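Local coordinates for F5/8 type C domain protein (Bacteroides ovatus, PDB 4ZRX) that probably acts as an alpha-L-fucosidase, hydrolysing fucosyl linkages in glycans, and carries an F5/8 type C domain of the kind that often binds sugars, at residues K415-G420 / L429-V434; D313-S318 / Q354-N359. All coordinates share one frame; numbering follows the deposited sequence.

Contact 1 of 2, residues K415-G420 / L429-V434; sequences KEVGKG and LRFPAV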
loop_
_atom_site.group_PDB
_atom_site.type_symbol
_atom_site.label_atom_id
_atom_site.label_comp_id
_atom_site.label_asym_id
_atom_site.label_seq_id
_atom_site.Cartn_x
_atom_site.Cartn_y
_atom_site.Cartn_z
ATOM N N LYS A 415 30.865 8.634 5.273
ATOM C CA LYS A 415 29.761 8.568 6.244
ATOM C C LYS A 415 28.829 7.426 5.875
ATOM O O LYS A 415 28.455 7.304 4.727
ATOM C CB LYS A 415 29.002 9.865 6.228
ATOM C CG LYS A 415 27.974 9.986 7.347
ATOM C CD LYS A 415 27.227 11.314 7.265
ATOM C CE LYS A 415 26.337 11.466 8.511
ATOM N NZ LYS A 415 25.309 12.506 8.180
ATOM N N GLU A 416 28.471 6.602 6.847
ATOM C CA GLU A 416 27.469 5.560 6.588
ATOM C C GLU A 416 26.097 6.210 6.384
ATOM O O GLU A 416 25.628 7.018 7.209
ATOM C CB GLU A 416 27.493 4.543 7.729
ATOM C CG GLU A 416 26.617 3.322 7.408
ATOM C CD GLU A 416 26.714 2.273 8.484
ATOM O OE1 GLU A 416 27.828 1.806 8.741
ATOM O OE2 GLU A 416 25.641 1.904 9.042
ATOM N N VAL A 417 25.463 5.910 5.274
ATOM C CA VAL A 417 24.140 6.460 4.974
ATOM C C VAL A 417 23.074 5.401 4.993
ATOM O O VAL A 417 21.874 5.786 5.053
ATOM C CB VAL A 417 24.104 7.252 3.664
ATOM C CG1 VAL A 417 24.972 8.510 3.810
ATOM C CG2 VAL A 417 24.522 6.425 2.409
ATOM N N GLY A 418 23.411 4.109 4.885
ATOM C CA GLY A 418 22.367 3.098 5.070
ATOM C C GLY A 418 22.873 1.714 5.114
ATOM O O GLY A 418 23.986 1.455 4.742
ATOM N N LYS A 419 22.004 0.825 5.598
ATOM C CA LYS A 419 22.282 -0.563 5.640
ATOM C C LYS A 419 21.002 -1.267 5.259
ATOM O O LYS A 419 19.938 -0.807 5.662
ATOM C CB LYS A 419 22.647 -0.999 7.033
ATOM C CG LYS A 419 24.125 -0.805 7.396
ATOM C CD LYS A 419 24.399 -1.394 8.815
ATOM C CE LYS A 419 25.069 -2.682 8.760
ATOM N NZ LYS A 419 26.488 -2.573 8.291
ATOM N N GLY A 420 21.133 -2.401 4.595
ATOM C CA GLY A 420 19.984 -3.193 4.197
ATOM C C GLY A 420 20.360 -4.662 4.184
ATOM O O GLY A 420 21.451 -5.046 4.570
ATOM N N LEU A 429 16.869 3.288 -0.178
ATOM C CA LEU A 429 17.248 3.705 1.181
ATOM C C LEU A 429 17.189 5.195 1.277
ATOM O O LEU A 429 17.729 5.903 0.407
ATOM C CB LEU A 429 18.672 3.257 1.477
ATOM C CG LEU A 429 18.897 1.775 1.691
ATOM C CD1 LEU A 429 20.402 1.542 1.722
ATOM C CD2 LEU A 429 18.183 1.323 2.973
ATOM N N ARG A 430 16.527 5.699 2.304
ATOM C CA ARG A 430 16.439 7.086 2.572
ATOM C C ARG A 430 17.229 7.418 3.851
ATOM O O ARG A 430 17.284 6.631 4.811
ATOM C CB ARG A 430 14.984 7.533 2.692
ATOM C CG ARG A 430 14.263 7.504 1.352
ATOM C CD ARG A 430 12.895 8.129 1.382
ATOM N NE ARG A 430 11.946 7.375 2.207
ATOM C CZ ARG A 430 10.718 7.809 2.516
ATOM N NH1 ARG A 430 10.303 9.025 2.141
ATOM N NH2 ARG A 430 9.893 7.051 3.208
ATOM N N PHE A 431 17.745 8.634 3.907
ATOM C CA PHE A 431 18.608 9.042 5.015
ATOM C C PHE A 431 18.716 10.547 5.041
ATOM O O PHE A 431 18.367 11.199 4.075
ATOM C CB PHE A 431 20.015 8.427 4.876
ATOM C CG PHE A 431 20.614 8.570 3.519
ATOM C CD1 PHE A 431 21.370 9.644 3.199
ATOM C CD2 PHE A 431 20.425 7.568 2.563
ATOM C CE1 PHE A 431 21.925 9.762 1.937
ATOM C CE2 PHE A 431 20.995 7.691 1.279
ATOM C CZ PHE A 431 21.705 8.797 0.964
ATOM N N PRO A 432 19.253 11.121 6.118
ATOM C CA PRO A 432 19.357 12.601 6.124
ATOM C C PRO A 432 20.323 13.086 5.057
ATOM O O PRO A 432 21.378 12.459 4.870
ATOM C CB PRO A 432 19.905 12.934 7.538
ATOM C CG PRO A 432 19.533 11.732 8.354
ATOM C CD PRO A 432 19.570 10.523 7.433
ATOM N N ALA A 433 19.942 14.171 4.379
ATOM C CA ALA A 433 20.702 14.698 3.274
ATOM C C ALA A 433 22.168 14.894 3.629
ATOM O O ALA A 433 22.516 15.402 4.712
ATOM C CB ALA A 433 20.110 16.023 2.808
ATOM N N VAL A 434 23.014 14.505 2.685
ATOM C CA VAL A 434 24.445 14.778 2.774
ATOM C C VAL A 434 24.989 15.300 1.458
ATOM O O VAL A 434 24.511 14.933 0.368
ATOM C CB VAL A 434 25.205 13.526 3.212
ATOM C CG1 VAL A 434 25.141 12.419 2.163
ATOM C CG2 VAL A 434 26.646 13.849 3.555
HETATM O O HOH W 1 23.437 11.293 6.479
HETATM O O HOH W 2 19.242 4.635 4.950
#
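A chi1 of 48° sets CG of Phe-431 between its backbone N and carbonyl carbon, and the ring lies with one face against Val-417; Val-417 has CG1 anti to its carbonyl carbon, beside the backbone N (chi1 -66°). Val-417 CB lies 3.5 Å from the ring centroid of Phe-431 and 6° from the ring normal, a CH-pi contact centred on the face. CG1 and CG2 spread over different rim carbons: CG1 is 3.8 Å from CE1 of Phe-431 and CG2 3.9 Å from CE2. Beta-branching suits the place, because CB can sit over the ring centre while the two methyls reach different ring carbons. Val-417 and Gly-418 form a classic beta bulge against Val-406 of the neighbouring strand. The strands are outer members of two different sheets, stacked as a beta sandwich, and no direct hydrogen bond joins the segments. Water does so instead: one molecule donates to Val-417 O (2.9 Å) and Arg-430 O (2.8 Å). Another accepts from Lys-415 NZ (2.8 Å), whose extended chain carries the amine toward the corner, and donates to Pro-432 O (2.9 Å). The chemistry implies a sandwich edge joined by dispersion at one ring face and by two water bridges, carbonyl-to-carbonyl and amine-to-carbonyl.

Contact 2 of 2, residues D313-S318 / Q354-N359; sequences DIYFQS and QTFADN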
loop_
_atom_site.group_PDB
_atom_site.type_symbol
_atom_site.label_atom_id
_atom_site.label_comp_id
_atom_site.label_asym_id
_atom_site.label_seq_id
_atom_site.Cartn_x
_atom_site.Cartn_y
_atom_site.Cartn_z
ATOM N N ASP A 313 5.412 7.461 1.245
ATOM C CA ASP A 313 5.924 6.447 2.170
ATOM C C ASP A 313 5.550 5.067 1.700
ATOM O O ASP A 313 6.379 4.131 1.761
ATOM C CB ASP A 313 5.510 6.666 3.609
ATOM C CG ASP A 313 6.148 7.932 4.241
ATOM O OD1 ASP A 313 7.237 8.422 3.823
ATOM O OD2 ASP A 313 5.505 8.429 5.185
ATOM N N ILE A 314 4.305 4.907 1.264
ATOM C CA ILE A 314 3.922 3.612 0.660
ATOM C C ILE A 314 4.820 3.252 -0.501
ATOM O O ILE A 314 5.265 2.105 -0.585
ATOM C CB ILE A 314 2.407 3.606 0.261
ATOM C CG1 ILE A 314 1.553 3.531 1.536
ATOM C CG2 ILE A 314 2.061 2.430 -0.637
ATOM C CD1 ILE A 314 0.115 3.892 1.344
ATOM N N TYR A 315 5.065 4.149 -1.433
ATOM C CA TYR A 315 5.934 3.904 -2.565
ATOM C C TYR A 315 7.305 3.409 -2.132
ATOM O O TYR A 315 7.802 2.371 -2.588
ATOM C CB TYR A 315 5.978 5.183 -3.423
ATOM C CG TYR A 315 6.783 5.028 -4.664
ATOM C CD1 TYR A 315 6.258 4.429 -5.821
ATOM C CD2 TYR A 315 8.103 5.420 -4.675
ATOM C CE1 TYR A 315 7.014 4.256 -6.970
ATOM C CE2 TYR A 315 8.857 5.302 -5.857
ATOM C CZ TYR A 315 8.311 4.687 -6.974
ATOM O OH TYR A 315 9.053 4.539 -8.135
ATOM N N PHE A 316 7.898 4.112 -1.195
ATOM C CA PHE A 316 9.212 3.698 -0.681
ATOM C C PHE A 316 9.212 2.380 0.054
ATOM O O PHE A 316 10.223 1.722 0.064
ATOM C CB PHE A 316 9.860 4.836 0.123
ATOM C CG PHE A 316 10.306 5.990 -0.755
ATOM C CD1 PHE A 316 11.385 5.828 -1.602
ATOM C CD2 PHE A 316 9.695 7.214 -0.693
ATOM C CE1 PHE A 316 11.787 6.830 -2.429
ATOM C CE2 PHE A 316 10.093 8.231 -1.504
ATOM C CZ PHE A 316 11.142 8.065 -2.356
ATOM N N GLN A 317 8.082 1.990 0.636
ATOM C CA GLN A 317 7.954 0.744 1.314
ATOM C C GLN A 317 7.321 -0.374 0.470
ATOM O O GLN A 317 6.935 -1.412 1.006
ATOM C CB GLN A 317 7.124 0.931 2.582
ATOM C CG GLN A 317 7.778 1.875 3.648
ATOM C CD GLN A 317 6.701 2.216 4.708
ATOM O OE1 GLN A 317 5.770 2.966 4.441
ATOM N NE2 GLN A 317 6.728 1.559 5.746
ATOM N N SER A 318 7.193 -0.122 -0.817
ATOM C CA SER A 318 6.705 -1.091 -1.765
ATOM C C SER A 318 7.684 -1.216 -2.908
ATOM O O SER A 318 8.495 -2.145 -2.914
ATOM C CB SER A 318 5.285 -0.781 -2.234
ATOM O OG SER A 318 5.141 0.539 -2.720
ATOM N N GLN A 354 9.808 14.648 -9.910
ATOM C CA GLN A 354 10.796 15.587 -9.386
ATOM C C GLN A 354 11.910 14.833 -8.662
ATOM O O GLN A 354 13.094 15.151 -8.806
ATOM C CB GLN A 354 10.122 16.579 -8.414
ATOM C CG GLN A 354 9.167 17.555 -9.093
ATOM C CD GLN A 354 8.016 18.113 -8.197
ATOM O OE1 GLN A 354 7.970 17.918 -6.967
ATOM N NE2 GLN A 354 7.053 18.767 -8.842
ATOM N N THR A 355 11.516 13.830 -7.883
ATOM C CA THR A 355 12.434 13.083 -7.091
ATOM C C THR A 355 13.435 12.293 -7.975
ATOM O O THR A 355 14.655 12.312 -7.718
ATOM C CB THR A 355 11.681 12.073 -6.183
ATOM O OG1 THR A 355 10.942 12.781 -5.211
ATOM C CG2 THR A 355 12.648 11.154 -5.448
ATOM N N PHE A 356 12.923 11.689 -9.044
ATOM C CA PHE A 356 13.767 10.844 -9.892
ATOM C C PHE A 356 14.299 11.542 -11.146
ATOM O O PHE A 356 14.928 10.871 -11.991
ATOM C CB PHE A 356 13.063 9.514 -10.212
ATOM C CG PHE A 356 12.742 8.708 -8.978
ATOM C CD1 PHE A 356 13.729 8.148 -8.254
ATOM C CD2 PHE A 356 11.468 8.551 -8.516
ATOM C CE1 PHE A 356 13.473 7.457 -7.075
ATOM C CE2 PHE A 356 11.185 7.880 -7.362
ATOM C CZ PHE A 356 12.210 7.315 -6.626
ATOM N N ALA A 357 14.092 12.847 -11.257
ATOM C CA ALA A 357 14.547 13.574 -12.476
ATOM C C ALA A 357 16.043 13.543 -12.683
ATOM O O ALA A 357 16.485 13.396 -13.849
ATOM C CB ALA A 357 14.025 15.004 -12.468
ATOM N N ASP A 358 16.810 13.673 -11.599
ATOM C CA ASP A 358 18.226 13.884 -11.667
ATOM C C ASP A 358 19.053 12.864 -10.862
ATOM O O ASP A 358 19.360 13.061 -9.692
ATOM C CB ASP A 358 18.504 15.296 -11.169
ATOM C CG ASP A 358 19.965 15.697 -11.334
ATOM O OD1 ASP A 358 20.773 15.006 -12.005
ATOM O OD2 ASP A 358 20.316 16.711 -10.775
ATOM N N ASN A 359 19.387 11.757 -11.503
ATOM C CA ASN A 359 20.236 10.764 -10.912
ATOM C C ASN A 359 21.645 11.323 -10.780
ATOM O O ASN A 359 22.223 11.748 -11.743
ATOM C CB ASN A 359 20.228 9.545 -11.810
ATOM C CG ASN A 359 21.030 8.418 -11.282
ATOM O OD1 ASN A 359 21.631 8.458 -10.184
ATOM N ND2 ASN A 359 21.057 7.386 -12.090
#
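Phe-356, near the end of helix 339-356, sends its ring out to meet Tyr-315 and Phe-316 at the end of helix 308-316. Its CB points toward that helix, and chi1 of -60° sets CG anti to the carbonyl carbon and beside the backbone N; the ring lies between Thr-355 and the aromatic pair. Before the partners are reached, one face of the ring is already covered by the preceding residue: Thr-355 CG2 sits 3.9 Å above the plane, over the ring centre. The methyl branch thus serves the apolar side, while Thr-355 OG1 turns back to bond with Tyr-351 O in its own helix. Farther out, CE2 of Phe-356 packs 3.8 Å from CE2 of Tyr-315, and the same Phe-356 CE2 is 4.0 Å from Tyr-315 OH. At the tip, Phe-356 CZ touches both partners, with Tyr-315 CE2 at 4.0 Å and Phe-316 CE1 at 4.2 Å. In the TIM-barrel fold of this family, the two helices come before and after strand 324-328, one of the parallel strands of the barrel, and here their ends face the beta sandwich. Met-428 packs on Tyr-315 and Phe-356, Leu-388 on Phe-316 and Phe-356, and Tyr-458 meets the Phe-356 ring edge-to-face. Large flat residues suit such a junction, because side chains reaching from both helices together bridge a gap whose nearest CA atoms, those of Phe-316 and Thr-355, are 11.8 Å apart. Tyr-315 approaches from the opposite direction, its CG anti to the backbone N (chi1 -177°). Just beyond, where the helix ends, the buried hydroxyl Ser-318 OG donates to Ile-314 O at 2.7 Å, coming in 39° out of the carbonyl plane.

Overall arrangement
Arg-430 ties the two contacts together, although contact 2 closes along the chain before contact 1 opens and their centres lie about 15 Å apart. From the strand that supplies Phe-431 to contact 1, Arg-430 reaches in the other direction: its NH2 forms a salt bridge with Asp-313 OD1 at 3.1 Å, while its NH1 packs 3.4 Å from CD2 of Phe-316. Strand 427-431 therefore faces its partner sheet at contact 1 and the helix ends of the barrel domain at contact 2. Lys-309 also pairs with Asp-313. A 1,2-ethanediol molecule lies by contact 2, its nearest atom about 3 Å from the Tyr-315 side chain, probably from the crystallisation liquor.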